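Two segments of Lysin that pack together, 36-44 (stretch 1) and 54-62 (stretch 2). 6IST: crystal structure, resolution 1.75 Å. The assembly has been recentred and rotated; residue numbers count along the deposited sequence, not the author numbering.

Stretch 1, residues 36-44: VMQRFFGWR
Stretch 2 54-62: DQPLPAGFQ

Stretch 1 offers the end of a helix and the turn out of it; stretch 2, an irregular chain, drapes across the side chains presented there. The helix runs to Phe 41, whose N bonds Met 37 O at 2.9 Å. Gly 42 then leaves helical angles at phi/psi 67/23, a positive phi that favours glycine, and Trp 43 follows extended at -109/125, its chi1 t and chi2 40°. Met 37 (chi1 m, chi2 m), Phe 41 (chi1 m, chi2 -78°) and Trp 43 all point toward stretch 2; the CA atoms nearest across the stretches are those of Trp 43 and Pro 58, 7.2 Å apart.

Gln 55 (-71/152, chi1 p, chi2 t) is the first residue to touch stretch 1. No direct hydrogen bond crosses the contact; instead one water accepts from Trp 43 NE1 at 3.1 Å and donates to Gln 55 OE1 at 2.6 Å and Pro 56 O at 2.7 Å, tying the indole to both acceptors. Leu 57 (-121/149, chi1 m, chi2 t) starts sideways, yet its end comes nearer, bringing CD2 to 3.7 Å from Trp 43 CH2.

Pro 58 (-66/163, C-gamma exo) lays CG over the indole face, 3.4 Å from Trp 43 CG, in a CH-pi contact. It also opens a type II turn through Ala 59 (-48/136) and Gly 60 (92/-23), where a CB would jam against the preceding carbonyl O; Phe 61 N to Pro 58 O at 3.2 Å closes it. The rule to read is that a turn whose tip stays clear can still present both its ends, Pro 58 and Phe 61, to one tryptophan. Phe 61 (-76/144, chi1 m, chi2 70°) turns its edge to the face of Phe 41, planes at 74°, with Phe 61 CZ 3.8 Å from Phe 41 CG. Phe 61 CE2 lies 3.8 Å from Met 37 SD, at the Phe 61 ring edge, and 3.6 Å from Trp 43 CE3.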

# COMPACT_ATOMS: atom_id res chain seq x y z
N VAL C 36 -6.21 16.77 5.71
CA VAL C 36 -4.98 16.79 6.48
C VAL C 36 -4.41 15.40 6.81
O VAL C 36 -3.20 15.13 6.66
CB VAL C 36 -5.15 17.59 7.75
CG1 VAL C 36 -3.88 17.59 8.59
CG2 VAL C 36 -5.63 18.98 7.42
N MET C 37 -5.26 14.49 7.26
CA MET C 37 -4.78 13.20 7.56
C MET C 37 -4.24 12.48 6.27
O MET C 37 -3.21 11.78 6.35
CB MET C 37 -5.86 12.35 8.22
CG MET C 37 -6.16 12.58 9.74
SD MET C 37 -4.79 12.65 10.87
CE MET C 37 -4.47 14.45 10.89
N GLN C 38 -4.93 12.59 5.14
CA GLN C 38 -4.46 11.98 3.89
C GLN C 38 -3.10 12.57 3.43
O GLN C 38 -2.20 11.85 3.18
CB GLN C 38 -5.45 12.17 2.78
CG GLN C 38 -6.64 11.28 2.82
CD GLN C 38 -7.44 11.36 1.50
OE1 GLN C 38 -7.77 10.34 0.89
NE2 GLN C 38 -7.68 12.58 1.03
N ARG C 39 -2.96 13.88 3.42
CA ARG C 39 -1.71 14.49 2.94
C ARG C 39 -0.54 14.19 3.84
O ARG C 39 0.58 14.01 3.35
CB ARG C 39 -1.79 16.00 3.01
CG ARG C 39 -2.48 16.60 1.88
CD ARG C 39 -2.43 18.13 2.01
NE ARG C 39 -3.57 18.50 1.23
CZ ARG C 39 -3.61 18.54 -0.10
NH1 ARG C 39 -2.51 18.37 -0.85
NH2 ARG C 39 -4.76 18.84 -0.66
N PHE C 40 -0.74 14.23 5.15
CA PHE C 40 0.38 14.07 6.05
C PHE C 40 0.67 12.67 6.53
O PHE C 40 1.85 12.31 6.75
CB PHE C 40 0.24 14.99 7.22
CG PHE C 40 0.49 16.44 6.85
CD1 PHE C 40 1.78 16.97 6.89
CD2 PHE C 40 -0.53 17.21 6.49
CE1 PHE C 40 2.01 18.26 6.48
CE2 PHE C 40 -0.34 18.49 6.06
CZ PHE C 40 0.93 19.02 6.06
N PHE C 41 -0.36 11.90 6.74
CA PHE C 41 -0.19 10.55 7.28
C PHE C 41 -0.61 9.41 6.35
O PHE C 41 -0.48 8.28 6.73
CB PHE C 41 -0.99 10.46 8.56
CG PHE C 41 -0.44 11.30 9.63
CD1 PHE C 41 0.66 10.88 10.31
CD2 PHE C 41 -0.99 12.54 9.94
CE1 PHE C 41 1.17 11.65 11.33
CE2 PHE C 41 -0.44 13.33 10.91
CZ PHE C 41 0.67 12.90 11.56
N GLY C 42 -1.13 9.73 5.19
CA GLY C 42 -1.55 8.70 4.23
C GLY C 42 -2.75 7.92 4.79
O GLY C 42 -3.01 6.80 4.34
N TRP C 43 -3.49 8.52 5.71
CA TRP C 43 -4.68 7.88 6.33
C TRP C 43 -5.92 8.60 5.80
O TRP C 43 -6.02 9.83 5.95
CB TRP C 43 -4.62 8.02 7.82
CG TRP C 43 -5.90 7.53 8.54
CD1 TRP C 43 -6.63 6.43 8.23
CD2 TRP C 43 -6.50 8.09 9.67
NE1 TRP C 43 -7.67 6.30 9.06
CE2 TRP C 43 -7.58 7.28 10.02
CE3 TRP C 43 -6.21 9.17 10.49
CZ2 TRP C 43 -8.40 7.57 11.07
CZ3 TRP C 43 -7.03 9.46 11.52
CH2 TRP C 43 -8.11 8.66 11.82
N ARG C 44 -6.88 7.87 5.21
CA ARG C 44 -8.22 8.46 4.88
C ARG C 44 -9.26 7.96 5.92
O ARG C 44 -9.73 6.83 5.85
CB ARG C 44 -8.65 8.10 3.44
CG ARG C 44 -10.00 8.64 3.07
CD ARG C 44 -10.37 8.40 1.58
NE ARG C 44 -11.05 7.07 1.51
CZ ARG C 44 -11.62 6.50 0.43
NH1 ARG C 44 -12.22 5.30 0.56
NH2 ARG C 44 -11.65 7.13 -0.74
N ASP C 54 -14.98 5.61 16.96
CA ASP C 54 -14.67 4.20 17.14
C ASP C 54 -14.10 3.45 15.92
O ASP C 54 -13.81 2.28 16.02
CB ASP C 54 -15.97 3.53 17.59
CG ASP C 54 -17.00 3.49 16.48
OD1 ASP C 54 -17.84 2.56 16.53
OD2 ASP C 54 -16.98 4.38 15.59
N GLN C 55 -13.84 4.13 14.82
CA GLN C 55 -13.24 3.41 13.69
C GLN C 55 -11.79 3.05 14.01
O GLN C 55 -11.12 3.71 14.83
CB GLN C 55 -13.32 4.22 12.43
CG GLN C 55 -12.38 5.41 12.35
CD GLN C 55 -12.66 6.31 11.15
OE1 GLN C 55 -11.89 6.32 10.23
NE2 GLN C 55 -13.77 7.07 11.16
N PRO C 56 -11.28 1.97 13.41
CA PRO C 56 -9.86 1.64 13.62
C PRO C 56 -8.90 2.73 13.14
O PRO C 56 -9.20 3.52 12.20
CB PRO C 56 -9.66 0.35 12.78
CG PRO C 56 -10.99 0.01 12.21
CD PRO C 56 -11.89 1.18 12.32
N LEU C 57 -7.74 2.76 13.79
CA LEU C 57 -6.75 3.78 13.54
C LEU C 57 -5.45 3.16 13.08
O LEU C 57 -5.13 2.09 13.49
CB LEU C 57 -6.47 4.55 14.82
CG LEU C 57 -7.72 5.21 15.43
CD1 LEU C 57 -7.31 5.94 16.67
CD2 LEU C 57 -8.40 6.20 14.52
N PRO C 58 -4.69 3.87 12.23
CA PRO C 58 -3.42 3.35 11.79
C PRO C 58 -2.42 3.25 12.92
O PRO C 58 -2.58 3.88 13.96
CB PRO C 58 -2.94 4.40 10.75
CG PRO C 58 -4.21 5.12 10.32
CD PRO C 58 -5.03 5.15 11.56
N ALA C 59 -1.38 2.48 12.67
CA ALA C 59 -0.27 2.35 13.61
C ALA C 59 0.22 3.67 14.11
O ALA C 59 0.41 4.60 13.31
CB ALA C 59 0.88 1.59 12.92
N GLY C 60 0.47 3.75 15.42
CA GLY C 60 1.03 4.94 16.02
C GLY C 60 -0.03 5.93 16.54
O GLY C 60 0.28 6.76 17.43
N PHE C 61 -1.26 5.88 16.02
CA PHE C 61 -2.33 6.78 16.44
C PHE C 61 -2.93 6.39 17.80
O PHE C 61 -3.04 5.23 18.14
CB PHE C 61 -3.47 6.82 15.39
CG PHE C 61 -3.15 7.66 14.19
CD1 PHE C 61 -2.20 7.24 13.26
CD2 PHE C 61 -3.82 8.85 13.96
CE1 PHE C 61 -1.91 7.99 12.12
CE2 PHE C 61 -3.51 9.63 12.88
CZ PHE C 61 -2.56 9.21 11.95
N GLN C 62 -3.29 7.38 18.59
CA GLN C 62 -3.94 7.20 19.86
C GLN C 62 -5.26 7.95 19.85
O GLN C 62 -5.41 8.97 19.20
CB GLN C 62 -3.13 7.77 21.00
CG GLN C 62 -1.77 7.11 21.27
CD GLN C 62 -0.92 7.99 22.15
OE1 GLN C 62 -1.44 8.75 22.98
NE2 GLN C 62 0.39 7.91 21.97
O HOH W 1 -10.03 4.49 9.84